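Side-chain contacts in arylsulfatase (Pseudoalteromonas sp. MB47, PDB 7AJ0), which probably hydrolyses sulfate esters of the algal polysaccharide fucoidan as an exo-acting, calcium-containing sulfatase that assembles into a hexamer: residues G165-E170 with D174-L179; S118-P123 with E136-Q141; G215-K218 with K224-V227. All blocks are in the same frame, centred on the assembly; numbering follows the deposited sequence.

Interaction 1 (G165-E170 with D174-L179); sequences GMLPHE and DYFYGL
P168 lies over one face of the F176 phenyl ring and forms the tight part of this contact, where the loop preceding strand 175-177 folds back on that strand in the central sheet of the sulfatase fold (alkaline phosphatase clan). The geometry is that of a CH-pi contact: P168 CD stands 3.8 Å from the centroid of the F176 ring, 15° off its normal. P168 CG approaches the rim, 3.5 Å from F176 CD1. The opposite face of the same ring carries the backbone N of G178, 3.5 Å above the plane, so the phenyl is held between proline and main chain. With CG anti to the backbone N (chi1 169°), the F176 ring comes to lie against P168. L154 of the neighbouring strand 151-155 also touches both P168 and F176. Replacing F176 with an alanine would probably leave the P168 ring without its aromatic partner and open a gap between the 3-10 segment 168-170 and the strand.

Packing is looser towards L167, whose CD1 comes no nearer than 4.3 Å to F176 CE2. H169 meets the start of the phenyl side chain obliquely, ND1 lying 3.9 Å from F176 CB. No hydrogen bond joins the two segments; the contact is van der Waals packing, mostly of apolar atoms, with H169 N also against F176 CB. E170 and D174 are among the partly exposed residues, and their carboxylates turn to other partners: E170 forms a salt bridge with R225, and D174 one with K221. E170 also braces its own loop, since L167 N donates to E170 OE1 at 3.1 Å, on the anti side of the carboxylate and 30° out of its plane.

Interaction 2 (S118-P123 with E136-Q141); sequences SGLVRP and EKEVSQ
S118 and E138 mark the closest approach of the two backbones, with CA atoms 7.1 Å apart, and neither segment runs as a strand there. On one side the chain leaves helix 115-118 through G119, whose phi is positive at 93°, and then makes an inverse gamma turn centred on L120. On the other, the weakly bonded helix 134-137 has just ended, and E138 lies in the short link before helix 141-146, for which S140 is the N-cap. No hydrogen bond crosses between the segments, and the buried area is small, 102 Å² in total.

The side-chain contact is made mainly by E138, whose carboxylate reaches the methylene of S118: OE1 of E138 lies 3.1 Å from CB of S118. A bend at chi2 (-57°) folds the E138 chain, and its CG also comes within 4.4 Å of L120 CD1. The hydroxyl of S118 accepts from L120 N, with L120 N to S118 OG at 3.2 Å and an N-H...O angle of 159°, and is also hydrogen-bonded to P115 O in helix 115-118. The E138 carboxylate is buried, but its OE2 is met by R113, outside both segments. L120 packs against A107 of helix 102-111, and E138 touches T111 of the same helix, so both sides of the contact rest on it.

That helix begins at C102, a ligand of the calcium ion, but the L120 side chain is about 14 Å from the metal, so the contact is not part of the site. The local motif is an ST turn at the C-terminal end of a helix, set within the sulfatase domain.

Interaction 3 (G215-K218 with K224-V227); sequences GLIK and KREV
I217 overlaps V227 with the end of its side chain, CD1 lying 3.6 Å from V227 CG2, and the two side chains cross at a slant on the same face of the sheet. The I217 CG1 branch is anti to the carbonyl carbon, and a second turn at chi2 (-57°) brings CD1 round to the valine. The other branch, CG2, is 3.9 Å from CB of R225, so the two arms of the isoleucine touch different residues of segment 224-227. In the backbone, I217 CA lies 3.2 Å from E226 O, a CA-H...O contact.

These residues belong to a beta hairpin of strands 215-220 and 226-230; strand 215-220 lies between 226-230 and 175-177 in the mixed sheet, antiparallel to both. I217 and V227 form an antiparallel non-hydrogen-bonded pair; K218 and E226 form the hydrogen-bonded one. K218 N donates to E226 O at 2.7 Å with an N-H...O angle of 167°, the donor tilted 16° from the carbonyl plane. The return bond runs from E226 N to K218 O at 2.9 Å, in the carbonyl plane.

On the other face, K218 and E226 lie side by side, pointing the same way. Their aliphatic and carboxylate parts come close, with K218 CD 4.1 Å from E226 OE1, but the charges do not meet: K218 NZ stays 5.1 Å from that same OE1, so any attraction is probably weak. E226 is exposed and K218 partly so, while Y175 and Y177 of strand 175-177 touch the lysine chain. R225, extended from CG to NE, leads its guanidinium away from the hairpin to the carbonyls of E162 and A163.

Interactions 1 and 2 are buried, whereas interaction 3 is a surface contact, its centre about 23 Å from the centre of the chain. Interactions 1 and 3 share one sheet, strands 175-177 and 215-220 being neighbours in it, and they touch directly: the R225-E170 salt bridge spans the two, and I217 N is 3.0 Å from G178 O, a probable hydrogen bond. Interaction 2 stands apart among helices and turns, with nearest atoms about 5 Å from interaction 1 and about 11 Å from interaction 3. The chemistry differs accordingly: apolar ring packing in the first, a buried carboxylate against a serine methylene in the second, and paired backbone hydrogen bonds in the third.

Interaction 1 (G165-E170 with D174-L179)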
ATOM      1  N   GLY A 165     -16.992   1.923 -45.528  1.00 31.50           N
ATOM      2  CA  GLY A 165     -18.188   1.167 -45.217  1.00 31.15           C
ATOM      3  C   GLY A 165     -18.480   0.993 -43.746  1.00 30.20           C
ATOM      4  O   GLY A 165     -19.117   0.007 -43.364  1.00 29.99           O
ATOM      5  N   MET A 166     -18.046   1.933 -42.903  1.00 29.67           N
ATOM      6  CA  MET A 166     -18.225   1.808 -41.465  1.00 28.83           C
ATOM      7  C   MET A 166     -18.863   3.026 -40.813  1.00 28.24           C
ATOM      8  O   MET A 166     -19.110   2.996 -39.603  1.00 27.56           O
ATOM      9  CB  MET A 166     -16.876   1.525 -40.784  1.00 28.75           C
ATOM     10  CG  MET A 166     -16.252   0.206 -41.209  1.00 29.28           C
ATOM     11  SD  MET A 166     -14.618  -0.074 -40.506  1.00 29.32           S
ATOM     12  CE  MET A 166     -15.026  -0.295 -38.781  1.00 40.27           C
ATOM     13  N   LEU A 167     -19.138   4.084 -41.560  1.00 28.52           N
ATOM     14  CA  LEU A 167     -19.826   5.236 -40.998  1.00 28.04           C
ATOM     15  C   LEU A 167     -21.333   4.989 -40.978  1.00 27.84           C
ATOM     16  O   LEU A 167     -21.854   4.187 -41.756  1.00 28.25           O
ATOM     17  CB  LEU A 167     -19.494   6.487 -41.797  1.00 28.47           C
ATOM     18  CG  LEU A 167     -18.051   6.983 -41.674  1.00 28.64           C
ATOM     19  CD1 LEU A 167     -17.854   8.279 -42.444  1.00 29.09           C
ATOM     20  CD2 LEU A 167     -17.660   7.173 -40.211  1.00 27.92           C
ATOM     21  N   PRO A 168     -22.058   5.669 -40.086  1.00 27.26           N
ATOM     22  CA  PRO A 168     -23.486   5.347 -39.914  1.00 27.06           C
ATOM     23  C   PRO A 168     -24.298   5.393 -41.197  1.00 27.67           C
ATOM     24  O   PRO A 168     -25.187   4.552 -41.385  1.00 27.76           O
ATOM     25  CB  PRO A 168     -23.956   6.408 -38.906  1.00 26.49           C
ATOM     26  CG  PRO A 168     -22.729   6.740 -38.122  1.00 26.20           C
ATOM     27  CD  PRO A 168     -21.590   6.669 -39.106  1.00 26.79           C
ATOM     28  N   HIS A 169     -24.027   6.345 -42.087  1.00 28.13           N
ATOM     29  CA  HIS A 169     -24.794   6.421 -43.326  1.00 28.78           C
ATOM     30  C   HIS A 169     -24.441   5.308 -44.303  1.00 29.42           C
ATOM     31  O   HIS A 169     -25.076   5.212 -45.359  1.00 30.03           O
ATOM     32  CB  HIS A 169     -24.587   7.778 -43.997  1.00 29.15           C
ATOM     33  CG  HIS A 169     -23.244   7.940 -44.635  1.00 29.62           C
ATOM     34  ND1 HIS A 169     -22.095   8.145 -43.904  1.00 29.30           N
ATOM     35  CD2 HIS A 169     -22.869   7.932 -45.936  1.00 30.46           C
ATOM     36  CE1 HIS A 169     -21.067   8.254 -44.728  1.00 29.91           C
ATOM     37  NE2 HIS A 169     -21.510   8.131 -45.966  1.00 30.62           N
ATOM     38  N   GLU A 170     -23.455   4.476 -43.982  1.00 29.35           N
ATOM     39  CA  GLU A 170     -23.078   3.342 -44.812  1.00 29.97           C
ATOM     40  C   GLU A 170     -23.460   2.008 -44.184  1.00 29.68           C
ATOM     41  O   GLU A 170     -23.241   0.963 -44.806  1.00 30.21           O
ATOM     42  CB  GLU A 170     -21.569   3.375 -45.086  1.00 30.30           C
ATOM     43  CG  GLU A 170     -21.088   4.678 -45.715  1.00 30.65           C
ATOM     44  CD  GLU A 170     -19.582   4.863 -45.627  1.00 30.81           C
ATOM     45  OE1 GLU A 170     -18.963   4.326 -44.683  1.00 30.36           O
ATOM     46  OE2 GLU A 170     -19.016   5.552 -46.501  1.00 31.42           O
ATOM     47  N   ASP A 174     -30.017   6.638 -42.513  1.00 28.30           N
ATOM     48  CA  ASP A 174     -30.245   7.481 -43.680  1.00 28.95           C
ATOM     49  C   ASP A 174     -29.301   8.676 -43.708  1.00 28.92           C
ATOM     50  O   ASP A 174     -28.930   9.147 -44.789  1.00 29.54           O
ATOM     51  CB  ASP A 174     -31.692   7.980 -43.705  1.00 29.06           C
ATOM     52  CG  ASP A 174     -32.699   6.859 -43.870  1.00 32.17           C
ATOM     53  OD1 ASP A 174     -32.498   5.992 -44.748  1.00 29.77           O
ATOM     54  OD2 ASP A 174     -33.696   6.849 -43.119  1.00 32.57           O
ATOM     55  N   TYR A 175     -28.908   9.183 -42.543  1.00 28.27           N
ATOM     56  CA  TYR A 175     -28.146  10.421 -42.463  1.00 28.24           C
ATOM     57  C   TYR A 175     -27.123  10.324 -41.346  1.00 27.64           C
ATOM     58  O   TYR A 175     -27.447   9.876 -40.243  1.00 27.06           O
ATOM     59  CB  TYR A 175     -29.083  11.614 -42.225  1.00 28.20           C
ATOM     60  CG  TYR A 175     -28.406  12.963 -42.268  1.00 28.30           C
ATOM     61  CD1 TYR A 175     -27.767  13.397 -43.420  1.00 28.95           C
ATOM     62  CD2 TYR A 175     -28.420  13.809 -41.168  1.00 27.81           C
ATOM     63  CE1 TYR A 175     -27.148  14.629 -43.471  1.00 30.55           C
ATOM     64  CE2 TYR A 175     -27.806  15.046 -41.211  1.00 27.95           C
ATOM     65  CZ  TYR A 175     -27.173  15.449 -42.366  1.00 28.59           C
ATOM     66  OH  TYR A 175     -26.557  16.676 -42.421  1.00 30.97           O
ATOM     67  N   PHE A 176     -25.891  10.739 -41.639  1.00 27.83           N
ATOM     68  CA  PHE A 176     -24.852  10.878 -40.631  1.00 27.36           C
ATOM     69  C   PHE A 176     -24.272  12.284 -40.687  1.00 27.50           C
ATOM     70  O   PHE A 176     -24.087  12.849 -41.771  1.00 28.11           O
ATOM     71  CB  PHE A 176     -23.718   9.868 -40.815  1.00 27.47           C
ATOM     72  CG  PHE A 176     -22.515  10.152 -39.954  1.00 27.14           C
ATOM     73  CD1 PHE A 176     -22.632  10.191 -38.574  1.00 26.47           C
ATOM     74  CD2 PHE A 176     -21.274  10.385 -40.521  1.00 27.57           C
ATOM     75  CE1 PHE A 176     -21.536  10.452 -37.775  1.00 26.21           C
ATOM     76  CE2 PHE A 176     -20.173  10.648 -39.726  1.00 30.83           C
ATOM     77  CZ  PHE A 176     -20.306  10.681 -38.351  1.00 26.64           C
ATOM     78  N   TYR A 177     -23.985  12.840 -39.514  1.00 26.98           N
ATOM     79  CA  TYR A 177     -23.317  14.134 -39.423  1.00 27.10           C
ATOM     80  C   TYR A 177     -22.614  14.178 -38.074  1.00 26.54           C
ATOM     81  O   TYR A 177     -23.281  14.285 -37.041  1.00 26.05           O
ATOM     82  CB  TYR A 177     -24.313  15.281 -39.561  1.00 27.24           C
ATOM     83  CG  TYR A 177     -23.657  16.643 -39.639  1.00 27.50           C
ATOM     84  CD1 TYR A 177     -23.028  17.197 -38.533  1.00 27.12           C
ATOM     85  CD2 TYR A 177     -23.664  17.374 -40.820  1.00 28.19           C
ATOM     86  CE1 TYR A 177     -22.421  18.435 -38.600  1.00 27.41           C
ATOM     87  CE2 TYR A 177     -23.061  18.617 -40.895  1.00 28.48           C
ATOM     88  CZ  TYR A 177     -22.443  19.141 -39.781  1.00 28.08           C
ATOM     89  OH  TYR A 177     -21.840  20.373 -39.841  1.00 28.41           O
ATOM     90  N   GLY A 178     -21.291  14.098 -38.078  1.00 26.66           N
ATOM     91  CA  GLY A 178     -20.572  14.227 -36.818  1.00 26.20           C
ATOM     92  C   GLY A 178     -19.145  13.717 -36.930  1.00 26.39           C
ATOM     93  O   GLY A 178     -18.540  13.755 -38.002  1.00 26.97           O
ATOM     94  N   LEU A 179     -18.636  13.243 -35.795  1.00 25.94           N
ATOM     95  CA  LEU A 179     -17.235  12.870 -35.676  1.00 26.10           C
ATOM     96  C   LEU A 179     -17.051  11.402 -36.025  1.00 26.17           C
ATOM     97  O   LEU A 179     -17.618  10.541 -35.339  1.00 25.73           O
ATOM     98  CB  LEU A 179     -16.736  13.116 -34.261  1.00 25.65           C
ATOM     99  CG  LEU A 179     -16.883  14.502 -33.639  1.00 25.54           C
ATOM    100  CD1 LEU A 179     -18.316  14.802 -33.241  1.00 25.19           C
ATOM    101  CD2 LEU A 179     -15.957  14.618 -32.428  1.00 25.31           C
TER

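Interaction 2 (S118-P123 with E136-Q141)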
ATOM      1  N   SER A 118     -19.220  -9.139 -31.953  1.00 26.25           N
ATOM      2  CA  SER A 118     -19.106  -8.471 -33.242  1.00 26.60           C
ATOM      3  C   SER A 118     -17.668  -8.192 -33.647  1.00 26.94           C
ATOM      4  O   SER A 118     -17.378  -8.096 -34.845  1.00 27.49           O
ATOM      5  CB  SER A 118     -19.880  -7.148 -33.213  1.00 26.14           C
ATOM      6  OG  SER A 118     -19.309  -6.242 -32.281  1.00 25.65           O
ATOM      7  N   GLY A 119     -16.760  -8.071 -32.684  1.00 26.69           N
ATOM      8  CA  GLY A 119     -15.414  -7.625 -32.956  1.00 26.98           C
ATOM      9  C   GLY A 119     -15.206  -6.139 -32.789  1.00 26.61           C
ATOM     10  O   GLY A 119     -14.080  -5.659 -32.980  1.00 41.94           O
ATOM     11  N   LEU A 120     -16.250  -5.399 -32.431  1.00 26.08           N
ATOM     12  CA  LEU A 120     -16.184  -3.946 -32.292  1.00 29.15           C
ATOM     13  C   LEU A 120     -15.750  -3.543 -30.886  1.00 25.25           C
ATOM     14  O   LEU A 120     -16.421  -2.774 -30.196  1.00 24.74           O
ATOM     15  CB  LEU A 120     -17.536  -3.340 -32.649  1.00 25.51           C
ATOM     16  CG  LEU A 120     -18.041  -3.664 -34.057  1.00 26.05           C
ATOM     17  CD1 LEU A 120     -19.485  -3.226 -34.245  1.00 25.81           C
ATOM     18  CD2 LEU A 120     -17.143  -3.016 -35.103  1.00 26.54           C
ATOM     19  N   VAL A 121     -14.608  -4.083 -30.448  1.00 25.45           N
ATOM     20  CA  VAL A 121     -14.029  -3.692 -29.168  1.00 25.09           C
ATOM     21  C   VAL A 121     -13.048  -2.538 -29.309  1.00 25.20           C
ATOM     22  O   VAL A 121     -12.681  -1.920 -28.298  1.00 39.91           O
ATOM     23  CB  VAL A 121     -13.317  -4.880 -28.488  1.00 25.28           C
ATOM     24  CG1 VAL A 121     -14.307  -6.007 -28.213  1.00 27.39           C
ATOM     25  CG2 VAL A 121     -12.149  -5.384 -29.340  1.00 25.97           C
ATOM     26  N   ARG A 122     -12.609  -2.230 -30.526  1.00 25.68           N
ATOM     27  CA  ARG A 122     -11.703  -1.129 -30.808  1.00 25.88           C
ATOM     28  C   ARG A 122     -12.144  -0.446 -32.092  1.00 26.13           C
ATOM     29  O   ARG A 122     -12.700  -1.100 -32.984  1.00 47.35           O
ATOM     30  CB  ARG A 122     -10.251  -1.607 -30.963  1.00 32.86           C
ATOM     31  CG  ARG A 122      -9.614  -2.099 -29.678  1.00 30.33           C
ATOM     32  CD  ARG A 122      -8.260  -2.742 -29.942  1.00 33.82           C
ATOM     33  NE  ARG A 122      -7.617  -3.168 -28.702  1.00 45.53           N
ATOM     34  CZ  ARG A 122      -7.013  -2.340 -27.853  1.00 42.82           C
ATOM     35  NH1 ARG A 122      -6.974  -1.039 -28.106  1.00 44.70           N
ATOM     36  NH2 ARG A 122      -6.455  -2.815 -26.747  1.00 41.86           N
ATOM     37  N   PRO A 123     -11.909   0.860 -32.221  1.00 27.51           N
ATOM     38  CA  PRO A 123     -12.240   1.542 -33.487  1.00 26.43           C
ATOM     39  C   PRO A 123     -11.268   1.128 -34.580  1.00 27.40           C
ATOM     40  O   PRO A 123     -10.049   1.248 -34.424  1.00 38.94           O
ATOM     41  CB  PRO A 123     -12.113   3.029 -33.135  1.00 26.20           C
ATOM     42  CG  PRO A 123     -11.139   3.066 -32.005  1.00 26.06           C
ATOM     43  CD  PRO A 123     -11.351   1.791 -31.219  1.00 34.04           C
ATOM     44  N   GLU A 136     -20.612  -5.103 -42.170  1.00 29.99           N
ATOM     45  CA  GLU A 136     -21.415  -5.816 -43.159  1.00 35.76           C
ATOM     46  C   GLU A 136     -22.312  -6.839 -42.475  1.00 30.37           C
ATOM     47  O   GLU A 136     -23.498  -6.961 -42.801  1.00 35.55           O
ATOM     48  CB  GLU A 136     -20.511  -6.493 -44.189  1.00 36.54           C
ATOM     49  CG  GLU A 136     -19.710  -5.525 -45.048  1.00 48.57           C
ATOM     50  CD  GLU A 136     -18.879  -6.228 -46.110  1.00 57.64           C
ATOM     51  OE1 GLU A 136     -18.022  -5.565 -46.735  1.00 57.02           O
ATOM     52  OE2 GLU A 136     -19.081  -7.444 -46.319  1.00 53.15           O
ATOM     53  N   LYS A 137     -21.763  -7.553 -41.490  1.00 32.58           N
ATOM     54  CA  LYS A 137     -22.474  -8.611 -40.782  1.00 29.85           C
ATOM     55  C   LYS A 137     -23.464  -8.053 -39.769  1.00 29.05           C
ATOM     56  O   LYS A 137     -24.577  -8.574 -39.640  1.00 33.52           O
ATOM     57  CB  LYS A 137     -21.433  -9.512 -40.110  1.00 29.85           C
ATOM     58  CG  LYS A 137     -21.928 -10.585 -39.166  1.00 34.98           C
ATOM     59  CD  LYS A 137     -20.702 -11.296 -38.564  1.00 30.15           C
ATOM     60  CE  LYS A 137     -21.062 -12.340 -37.513  1.00 33.16           C
ATOM     61  NZ  LYS A 137     -21.568 -13.614 -38.103  1.00 41.31           N
ATOM     62  N   GLU A 138     -23.091  -6.994 -39.057  1.00 28.44           N
ATOM     63  CA  GLU A 138     -23.963  -6.436 -38.034  1.00 29.50           C
ATOM     64  C   GLU A 138     -25.154  -5.721 -38.672  1.00 27.80           C
ATOM     65  O   GLU A 138     -25.114  -5.292 -39.828  1.00 42.08           O
ATOM     66  CB  GLU A 138     -23.185  -5.474 -37.138  1.00 27.12           C
ATOM     67  CG  GLU A 138     -21.978  -6.097 -36.445  1.00 28.57           C
ATOM     68  CD  GLU A 138     -22.342  -7.299 -35.594  1.00 30.33           C
ATOM     69  OE1 GLU A 138     -21.559  -8.275 -35.567  1.00 27.22           O
ATOM     70  OE2 GLU A 138     -23.417  -7.268 -34.956  1.00 26.52           O
ATOM     71  N   VAL A 139     -26.225  -5.593 -37.891  1.00 27.35           N
ATOM     72  CA  VAL A 139     -27.484  -5.015 -38.349  1.00 27.44           C
ATOM     73  C   VAL A 139     -27.868  -3.895 -37.392  1.00 27.50           C
ATOM     74  O   VAL A 139     -28.301  -4.159 -36.262  1.00 26.30           O
ATOM     75  CB  VAL A 139     -28.601  -6.067 -38.430  1.00 27.72           C
ATOM     76  CG1 VAL A 139     -29.916  -5.414 -38.812  1.00 38.13           C
ATOM     77  CG2 VAL A 139     -28.230  -7.159 -39.420  1.00 30.61           C
ATOM     78  N   SER A 140     -27.726  -2.652 -37.841  1.00 26.74           N
ATOM     79  CA  SER A 140     -28.055  -1.509 -37.004  1.00 27.31           C
ATOM     80  C   SER A 140     -29.562  -1.268 -36.995  1.00 26.18           C
ATOM     81  O   SER A 140     -30.297  -1.723 -37.877  1.00 26.70           O
ATOM     82  CB  SER A 140     -27.335  -0.255 -37.500  1.00 26.22           C
ATOM     83  OG  SER A 140     -27.802   0.120 -38.784  1.00 26.79           O
ATOM     84  N   GLN A 141     -30.024  -0.539 -35.975  1.00 25.66           N
ATOM     85  CA  GLN A 141     -31.437  -0.176 -35.936  1.00 25.70           C
ATOM     86  C   GLN A 141     -31.778   0.796 -37.057  1.00 26.11           C
ATOM     87  O   GLN A 141     -32.925   0.836 -37.515  1.00 26.42           O
ATOM     88  CB  GLN A 141     -31.817   0.416 -34.578  1.00 25.11           C
ATOM     89  CG  GLN A 141     -31.126   1.714 -34.210  1.00 24.78           C
ATOM     90  CD  GLN A 141     -29.923   1.497 -33.312  1.00 24.37           C
ATOM     91  OE1 GLN A 141     -28.895   0.989 -33.754  1.00 24.53           O
ATOM     92  NE2 GLN A 141     -30.048   1.878 -32.044  1.00 23.90           N
TER

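Interaction 3 (G215-K218 with K224-V227)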
ATOM      1  N   GLY A 215     -12.425  17.342 -39.885  1.00 29.70           N
ATOM      2  CA  GLY A 215     -13.554  18.013 -39.267  1.00 33.89           C
ATOM      3  C   GLY A 215     -14.748  17.076 -39.178  1.00 28.70           C
ATOM      4  O   GLY A 215     -14.598  15.856 -39.184  1.00 28.57           O
ATOM      5  N   LEU A 216     -15.930  17.682 -39.093  1.00 28.49           N
ATOM      6  CA  LEU A 216     -17.169  16.916 -39.051  1.00 28.10           C
ATOM      7  C   LEU A 216     -17.513  16.417 -40.451  1.00 28.64           C
ATOM      8  O   LEU A 216     -17.429  17.175 -41.427  1.00 29.27           O
ATOM      9  CB  LEU A 216     -18.306  17.759 -38.487  1.00 27.76           C
ATOM     10  CG  LEU A 216     -18.038  18.333 -37.098  1.00 27.29           C
ATOM     11  CD1 LEU A 216     -19.237  19.097 -36.571  1.00 27.02           C
ATOM     12  CD2 LEU A 216     -17.653  17.225 -36.131  1.00 26.90           C
ATOM     13  N   ILE A 217     -17.896  15.151 -40.545  1.00 28.46           N
ATOM     14  CA  ILE A 217     -18.178  14.501 -41.818  1.00 29.00           C
ATOM     15  C   ILE A 217     -19.684  14.366 -41.980  1.00 28.83           C
ATOM     16  O   ILE A 217     -20.396  13.990 -41.040  1.00 28.20           O
ATOM     17  CB  ILE A 217     -17.488  13.128 -41.902  1.00 29.05           C
ATOM     18  CG1 ILE A 217     -15.971  13.289 -41.781  1.00 29.31           C
ATOM     19  CG2 ILE A 217     -17.842  12.428 -43.205  1.00 29.65           C
ATOM     20  CD1 ILE A 217     -15.363  14.215 -42.813  1.00 30.10           C
ATOM     21  N   LYS A 218     -20.167  14.667 -43.181  1.00 29.45           N
ATOM     22  CA  LYS A 218     -21.583  14.619 -43.522  1.00 29.45           C
ATOM     23  C   LYS A 218     -21.791  13.546 -44.577  1.00 29.94           C
ATOM     24  O   LYS A 218     -21.021  13.466 -45.540  1.00 30.60           O
ATOM     25  CB  LYS A 218     -22.045  15.986 -44.029  1.00 33.23           C
ATOM     26  CG  LYS A 218     -23.489  16.077 -44.484  1.00 30.98           C
ATOM     27  CD  LYS A 218     -23.672  17.355 -45.291  1.00 30.62           C
ATOM     28  CE  LYS A 218     -24.982  18.057 -44.979  1.00 45.98           C
ATOM     29  NZ  LYS A 218     -25.002  19.424 -45.582  1.00 51.29           N
ATOM     30  N   LYS A 224     -21.745  10.231 -50.971  1.00 44.98           N
ATOM     31  CA  LYS A 224     -20.343  10.314 -50.600  1.00 36.55           C
ATOM     32  C   LYS A 224     -20.175  11.020 -49.259  1.00 33.02           C
ATOM     33  O   LYS A 224     -21.062  11.737 -48.787  1.00 42.15           O
ATOM     34  CB  LYS A 224     -19.549  11.062 -51.675  1.00 34.86           C
ATOM     35  CG  LYS A 224     -19.507  10.374 -53.031  1.00 46.11           C
ATOM     36  CD  LYS A 224     -18.651   9.113 -52.998  1.00 57.67           C
ATOM     37  CE  LYS A 224     -19.490   7.856 -52.817  1.00 57.04           C
ATOM     38  NZ  LYS A 224     -18.635   6.642 -52.673  1.00 59.61           N
ATOM     39  N   ARG A 225     -19.013  10.804 -48.650  1.00 32.78           N
ATOM     40  CA  ARG A 225     -18.623  11.552 -47.466  1.00 32.08           C
ATOM     41  C   ARG A 225     -18.192  12.959 -47.854  1.00 32.49           C
ATOM     42  O   ARG A 225     -17.499  13.156 -48.857  1.00 45.73           O
ATOM     43  CB  ARG A 225     -17.477  10.854 -46.739  1.00 31.80           C
ATOM     44  CG  ARG A 225     -17.787   9.450 -46.280  1.00 31.42           C
ATOM     45  CD  ARG A 225     -16.566   8.833 -45.629  1.00 31.25           C
ATOM     46  NE  ARG A 225     -16.788   7.445 -45.244  1.00 30.98           N
ATOM     47  CZ  ARG A 225     -15.928   6.722 -44.535  1.00 30.75           C
ATOM     48  NH1 ARG A 225     -14.784   7.259 -44.133  1.00 30.77           N
ATOM     49  NH2 ARG A 225     -16.214   5.466 -44.224  1.00 30.55           N
ATOM     50  N   GLU A 226     -18.604  13.936 -47.052  1.00 31.96           N
ATOM     51  CA  GLU A 226     -18.191  15.318 -47.222  1.00 32.28           C
ATOM     52  C   GLU A 226     -17.662  15.848 -45.897  1.00 31.60           C
ATOM     53  O   GLU A 226     -18.131  15.457 -44.825  1.00 30.81           O
ATOM     54  CB  GLU A 226     -19.346  16.218 -47.682  1.00 40.32           C
ATOM     55  CG  GLU A 226     -20.032  15.792 -48.962  1.00 44.00           C
ATOM     56  CD  GLU A 226     -21.223  16.678 -49.290  1.00 60.14           C
ATOM     57  OE1 GLU A 226     -21.336  17.766 -48.683  1.00 61.05           O
ATOM     58  OE2 GLU A 226     -22.045  16.284 -50.145  1.00 61.26           O
ATOM     59  N   VAL A 227     -16.690  16.752 -45.974  1.00 31.96           N
ATOM     60  CA  VAL A 227     -16.255  17.521 -44.814  1.00 31.45           C
ATOM     61  C   VAL A 227     -17.176  18.733 -44.737  1.00 31.41           C
ATOM     62  O   VAL A 227     -17.012  19.704 -45.478  1.00 36.97           O
ATOM     63  CB  VAL A 227     -14.783  17.924 -44.908  1.00 39.89           C
ATOM     64  CG1 VAL A 227     -14.418  18.840 -43.747  1.00 47.25           C
ATOM     65  CG2 VAL A 227     -13.901  16.687 -44.910  1.00 31.97           C
TER